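Local coordinates for protein Cwp19 (Clostridioides difficile, PDB 5OQ3) that probably hydrolyses glycosidic bonds of cell-wall peptidoglycan through the TIM-barrel glycoside hydrolase domain that forms this chain, at residues Arg74-Asn86 against Tyr170-Tyr182. Sequence-based numbering, arbitrary orientation.
Sequences RPKSDALYKSNIN and YIVDSIAEVVQNY. With EDO (1,2-ethanediol), chain C.
Val-178 and Ala-79 sandwich the ring of Tyr-81: on one face CG2 of Val-178 makes a CH-pi contact 3.7 Å from the ring centroid, displaced toward the rim, while CB of Ala-79 sits centrally over the other. At the ring's edge lie Glu-177 OE1 and a bridging water, which accepts from Tyr-81 OH and Asn-86 ND2 and donates to Ser-174 O and Glu-177 OE1. The Arg-74 guanidinium has Ser-77 CA over one face and takes Tyr-170 OH at its edge, NH2 donating to that hydroxyl over 3.1 Å; NE and NH2 also donate to Asn-124 O and Pro-125 O, respectively. Tyr-170 OH in turn donates to Asn-86 OD1 (2.7 Å), in the carbonyl plane, and Asn-86 ND2 reaches Ser-174 OG at 2.9 Å, which limits rotation of the amide. With CG anti to the backbone N (chi1 179°) and the chain extended, Glu-177 reaches from the helix and holds the loop through both carboxylate oxygens: OE1 accepts from Ser-83 OG (2.6 Å) and OE2 from Asn-84 N (2.9 Å), each through its syn lone pair. Ser-83 OG also accepts from Ile-85 N, an ST turn, and from Asn-86 N, an ST motif. In this TIM barrel the loop after strand 68-74 thus packs along one side of helix 165-181, which precedes strand 186-189; Phe-123 of strand 118-123 and Leu-105 of helix 104-114 pack against Tyr-81, and helix 214-236 flanks the helix through Ile-171 and Val-172.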
loop_
_atom_site.group_PDB
_atom_site.type_symbol
_atom_site.label_atom_id
_atom_site.label_comp_id
_atom_site.label_asym_id
_atom_site.label_seq_id
_atom_site.Cartn_x
_atom_site.Cartn_y
_atom_site.Cartn_z
ATOM N N ARG A 74 -4.759 -7.243 4.553
ATOM C CA ARG A 74 -3.584 -8.029 5.026
ATOM C C ARG A 74 -2.565 -7.065 5.607
ATOM O O ARG A 74 -1.580 -6.726 4.951
ATOM C CB ARG A 74 -2.964 -8.807 3.877
ATOM C CG ARG A 74 -1.732 -9.640 4.218
ATOM C CD ARG A 74 -1.104 -10.165 2.950
ATOM N NE ARG A 74 0.170 -10.816 3.161
ATOM C CZ ARG A 74 0.355 -12.115 3.357
ATOM N NH1 ARG A 74 -0.661 -12.936 3.446
ATOM N NH2 ARG A 74 1.612 -12.595 3.428
ATOM N N PRO A 75 -2.787 -6.640 6.865
ATOM C CA PRO A 75 -1.812 -5.771 7.493
ATOM C C PRO A 75 -0.569 -6.463 7.993
ATOM O O PRO A 75 0.475 -5.808 8.093
ATOM C CB PRO A 75 -2.575 -5.189 8.675
ATOM C CG PRO A 75 -3.611 -6.191 9.013
ATOM C CD PRO A 75 -4.026 -6.714 7.665
ATOM N N LYS A 76 -0.643 -7.771 8.264
ATOM C CA LYS A 76 0.441 -8.463 8.984
ATOM C C LYS A 76 0.350 -9.978 8.767
ATOM O O LYS A 76 0.048 -10.741 9.694
ATOM C CB LYS A 76 0.383 -8.088 10.457
ATOM C CG LYS A 76 1.541 -8.587 11.280
ATOM C CD LYS A 76 1.272 -8.283 12.742
ATOM C CE LYS A 76 2.136 -9.151 13.611
ATOM N NZ LYS A 76 1.595 -9.223 14.983
ATOM N N SER A 77 0.599 -10.389 7.516
ATOM C CA SER A 77 0.503 -11.819 7.089
ATOM C C SER A 77 -0.767 -12.504 7.635
ATOM O O SER A 77 -0.733 -13.652 8.078
ATOM C CB SER A 77 1.744 -12.628 7.506
ATOM O OG SER A 77 1.658 -13.957 7.004
ATOM N N ASP A 78 -1.873 -11.790 7.529
ATOM C CA ASP A 78 -3.121 -12.131 8.196
ATOM C C ASP A 78 -4.250 -11.679 7.291
ATOM O O ASP A 78 -4.020 -11.243 6.143
ATOM C CB ASP A 78 -3.154 -11.525 9.589
ATOM C CG ASP A 78 -3.073 -9.996 9.560
ATOM O OD1 ASP A 78 -2.918 -9.406 8.443
ATOM O OD2 ASP A 78 -3.174 -9.392 10.663
ATOM N N ALA A 79 -5.483 -11.802 7.783
ATOM C CA ALA A 79 -6.637 -11.592 6.914
ATOM C C ALA A 79 -7.777 -10.977 7.707
ATOM O O ALA A 79 -8.140 -11.476 8.779
ATOM C CB ALA A 79 -7.080 -12.918 6.289
ATOM N N LEU A 80 -8.375 -9.934 7.126
ATOM C CA LEU A 80 -9.667 -9.459 7.606
ATOM C C LEU A 80 -10.784 -10.050 6.737
ATOM O O LEU A 80 -11.717 -9.364 6.345
ATOM C CB LEU A 80 -9.710 -7.921 7.650
ATOM C CG LEU A 80 -8.898 -7.327 8.816
ATOM C CD1 LEU A 80 -7.421 -7.167 8.535
ATOM C CD2 LEU A 80 -9.455 -6.019 9.318
ATOM N N TYR A 81 -10.657 -11.347 6.436
ATOM C CA TYR A 81 -11.594 -12.073 5.576
ATOM C C TYR A 81 -11.407 -13.554 5.887
ATOM O O TYR A 81 -10.361 -13.950 6.430
ATOM C CB TYR A 81 -11.338 -11.832 4.092
ATOM C CG TYR A 81 -9.904 -12.067 3.625
ATOM C CD1 TYR A 81 -8.937 -11.067 3.721
ATOM C CD2 TYR A 81 -9.499 -13.292 3.112
ATOM C CE1 TYR A 81 -7.638 -11.279 3.289
ATOM C CE2 TYR A 81 -8.210 -13.514 2.685
ATOM C CZ TYR A 81 -7.274 -12.515 2.787
ATOM O OH TYR A 81 -5.981 -12.730 2.357
ATOM N N LYS A 82 -12.393 -14.352 5.509
ATOM C CA LYS A 82 -12.363 -15.798 5.667
ATOM C C LYS A 82 -11.379 -16.380 4.648
ATOM O O LYS A 82 -11.468 -16.114 3.439
ATOM C CB LYS A 82 -13.752 -16.370 5.476
ATOM C CG LYS A 82 -13.857 -17.840 5.788
ATOM C CD LYS A 82 -15.324 -18.228 5.941
ATOM C CE LYS A 82 -15.457 -19.645 6.441
ATOM N NZ LYS A 82 -16.879 -20.034 6.198
ATOM N N SER A 83 -10.416 -17.161 5.140
ATOM C CA SER A 83 -9.291 -17.657 4.340
ATOM C C SER A 83 -8.984 -19.098 4.739
ATOM O O SER A 83 -9.082 -19.444 5.912
ATOM C CB SER A 83 -8.052 -16.808 4.608
ATOM O OG SER A 83 -6.943 -17.255 3.854
ATOM N N ASN A 84 -8.559 -19.894 3.768
ATOM C CA ASN A 84 -8.012 -21.227 3.997
ATOM C C ASN A 84 -6.458 -21.204 3.926
ATOM O O ASN A 84 -5.823 -22.247 3.880
ATOM C CB ASN A 84 -8.579 -22.212 2.944
ATOM C CG ASN A 84 -10.077 -22.439 3.076
ATOM O OD1 ASN A 84 -10.639 -22.413 4.181
ATOM N ND2 ASN A 84 -10.730 -22.719 1.949
ATOM N N ILE A 85 -5.859 -20.011 3.893
ATOM C CA ILE A 85 -4.402 -19.831 3.743
ATOM C C ILE A 85 -3.815 -19.023 4.920
ATOM O O ILE A 85 -2.777 -19.389 5.475
ATOM C CB ILE A 85 -4.067 -19.104 2.404
ATOM C CG1 ILE A 85 -4.677 -19.849 1.198
ATOM C CG2 ILE A 85 -2.550 -18.931 2.238
ATOM C CD1 ILE A 85 -4.610 -19.052 -0.093
ATOM N N ASN A 86 -4.435 -17.898 5.261
ATOM C CA ASN A 86 -3.870 -16.930 6.177
ATOM C C ASN A 86 -4.760 -16.785 7.389
ATOM O O ASN A 86 -5.970 -16.949 7.304
ATOM C CB ASN A 86 -3.688 -15.576 5.453
ATOM C CG ASN A 86 -2.598 -15.648 4.419
ATOM O OD1 ASN A 86 -1.447 -15.771 4.765
ATOM N ND2 ASN A 86 -2.976 -15.618 3.142
ATOM N N TYR A 170 3.118 -18.261 -2.930
ATOM C CA TYR A 170 2.206 -18.139 -1.794
ATOM C C TYR A 170 1.518 -16.760 -1.763
ATOM O O TYR A 170 0.335 -16.672 -1.465
ATOM C CB TYR A 170 2.988 -18.402 -0.491
ATOM C CG TYR A 170 2.498 -17.662 0.742
ATOM C CD1 TYR A 170 1.302 -17.987 1.349
ATOM C CD2 TYR A 170 3.231 -16.612 1.292
ATOM C CE1 TYR A 170 0.837 -17.310 2.471
ATOM C CE2 TYR A 170 2.796 -15.923 2.413
ATOM C CZ TYR A 170 1.591 -16.261 2.986
ATOM O OH TYR A 170 1.128 -15.543 4.067
ATOM N N ILE A 171 2.268 -15.708 -2.019
ATOM C CA ILE A 171 1.659 -14.375 -2.078
ATOM C C ILE A 171 0.644 -14.279 -3.218
ATOM O O ILE A 171 -0.490 -13.809 -3.011
ATOM C CB ILE A 171 2.711 -13.286 -2.097
ATOM C CG1 ILE A 171 3.512 -13.288 -0.792
ATOM C CG2 ILE A 171 2.071 -11.912 -2.346
ATOM C CD1 ILE A 171 4.832 -12.563 -0.890
ATOM N N VAL A 172 1.025 -14.773 -4.396
ATOM C CA VAL A 172 0.077 -14.810 -5.513
ATOM C C VAL A 172 -1.208 -15.554 -5.133
ATOM O O VAL A 172 -2.316 -15.095 -5.401
ATOM C CB VAL A 172 0.716 -15.409 -6.750
ATOM C CG1 VAL A 172 -0.282 -15.693 -7.851
ATOM C CG2 VAL A 172 1.828 -14.481 -7.259
ATOM N N ASP A 173 -1.029 -16.733 -4.539
ATOM C CA ASP A 173 -2.181 -17.536 -4.177
ATOM C C ASP A 173 -3.036 -16.866 -3.112
ATOM O O ASP A 173 -4.248 -17.015 -3.103
ATOM C CB ASP A 173 -1.696 -18.928 -3.700
ATOM C CG ASP A 173 -1.105 -19.788 -4.831
ATOM O OD1 ASP A 173 -1.294 -19.451 -6.043
ATOM O OD2 ASP A 173 -0.413 -20.799 -4.513
ATOM N N SER A 174 -2.389 -16.153 -2.190
ATOM C CA SER A 174 -3.113 -15.438 -1.137
ATOM C C SER A 174 -4.003 -14.331 -1.737
ATOM O O SER A 174 -5.162 -14.179 -1.335
ATOM C CB SER A 174 -2.124 -14.812 -0.153
ATOM O OG SER A 174 -1.407 -15.744 0.654
ATOM N N ILE A 175 -3.477 -13.626 -2.721
ATOM C CA ILE A 175 -4.278 -12.620 -3.399
ATOM C C ILE A 175 -5.362 -13.220 -4.282
ATOM O O ILE A 175 -6.506 -12.728 -4.294
ATOM C CB ILE A 175 -3.341 -11.685 -4.148
ATOM C CG1 ILE A 175 -2.537 -10.944 -3.081
ATOM C CG2 ILE A 175 -4.138 -10.734 -5.025
ATOM C CD1 ILE A 175 -1.297 -10.362 -3.650
ATOM N N ALA A 176 -5.014 -14.312 -4.961
ATOM C CA ALA A 176 -5.969 -14.961 -5.870
ATOM C C ALA A 176 -7.217 -15.414 -5.111
ATOM O O ALA A 176 -8.311 -15.379 -5.677
ATOM C CB ALA A 176 -5.341 -16.104 -6.581
ATOM N N GLU A 177 -7.038 -15.860 -3.866
ATOM C CA GLU A 177 -8.189 -16.289 -3.066
ATOM C C GLU A 177 -9.200 -15.137 -2.909
ATOM O O GLU A 177 -10.412 -15.309 -3.000
ATOM C CB GLU A 177 -7.719 -16.764 -1.672
ATOM C CG GLU A 177 -8.812 -17.232 -0.714
ATOM C CD GLU A 177 -8.263 -17.648 0.644
ATOM O OE1 GLU A 177 -7.502 -16.871 1.302
ATOM O OE2 GLU A 177 -8.618 -18.735 1.087
ATOM N N VAL A 178 -8.663 -13.961 -2.630
ATOM C CA VAL A 178 -9.506 -12.796 -2.423
ATOM C C VAL A 178 -10.170 -12.356 -3.749
ATOM O O VAL A 178 -11.365 -12.065 -3.781
ATOM C CB VAL A 178 -8.718 -11.656 -1.810
ATOM C CG1 VAL A 178 -9.550 -10.388 -1.718
ATOM C CG2 VAL A 178 -8.204 -12.039 -0.446
ATOM N N VAL A 179 -9.407 -12.379 -4.838
ATOM C CA VAL A 179 -9.959 -12.041 -6.159
ATOM C C VAL A 179 -11.091 -12.986 -6.539
ATOM O O VAL A 179 -12.122 -12.561 -7.078
ATOM C CB VAL A 179 -8.845 -12.057 -7.236
ATOM C CG1 VAL A 179 -9.397 -11.783 -8.610
ATOM C CG2 VAL A 179 -7.748 -11.072 -6.895
ATOM N N GLN A 180 -10.897 -14.283 -6.285
ATOM C CA GLN A 180 -11.899 -15.286 -6.636
ATOM C C GLN A 180 -13.182 -15.095 -5.827
ATOM O O GLN A 180 -14.297 -15.242 -6.335
ATOM C CB GLN A 180 -11.352 -16.691 -6.364
ATOM C CG GLN A 180 -12.292 -17.851 -6.668
ATOM C CD GLN A 180 -11.695 -19.191 -6.288
ATOM O OE1 GLN A 180 -10.991 -19.808 -7.113
ATOM N NE2 GLN A 180 -12.007 -19.687 -5.043
ATOM N N ASN A 181 -13.021 -14.834 -4.517
ATOM C CA ASN A 181 -14.115 -15.011 -3.572
ATOM C C ASN A 181 -14.839 -13.728 -3.183
ATOM O O ASN A 181 -15.879 -13.814 -2.523
ATOM C CB ASN A 181 -13.618 -15.723 -2.300
ATOM C CG ASN A 181 -13.229 -17.158 -2.534
ATOM O OD1 ASN A 181 -13.439 -17.702 -3.608
ATOM N ND2 ASN A 181 -12.604 -17.769 -1.521
ATOM N N TYR A 182 -14.341 -12.558 -3.585
ATOM C CA TYR A 182 -14.897 -11.294 -3.145
ATOM C C TYR A 182 -14.998 -10.315 -4.311
ATOM O O TYR A 182 -14.114 -10.305 -5.171
ATOM C CB TYR A 182 -14.058 -10.674 -2.019
ATOM C CG TYR A 182 -14.015 -11.550 -0.767
ATOM C CD1 TYR A 182 -15.029 -11.499 0.174
ATOM C CD2 TYR A 182 -12.983 -12.442 -0.566
ATOM C CE1 TYR A 182 -14.997 -12.321 1.290
ATOM C CE2 TYR A 182 -12.912 -13.257 0.544
ATOM C CZ TYR A 182 -13.953 -13.210 1.480
ATOM O OH TYR A 182 -13.871 -14.029 2.598
HETATM C C1 EDO C . -8.831 -16.677 8.418
HETATM O O1 EDO C . -8.836 -15.309 8.122
HETATM C C2 EDO C . -10.140 -17.248 8.121
HETATM O O2 EDO C . -10.074 -18.320 7.218
HETATM O O HOH W 1 -5.481 -15.039 1.263
HETATM O O HOH W 2 -12.798 -16.726 1.304
#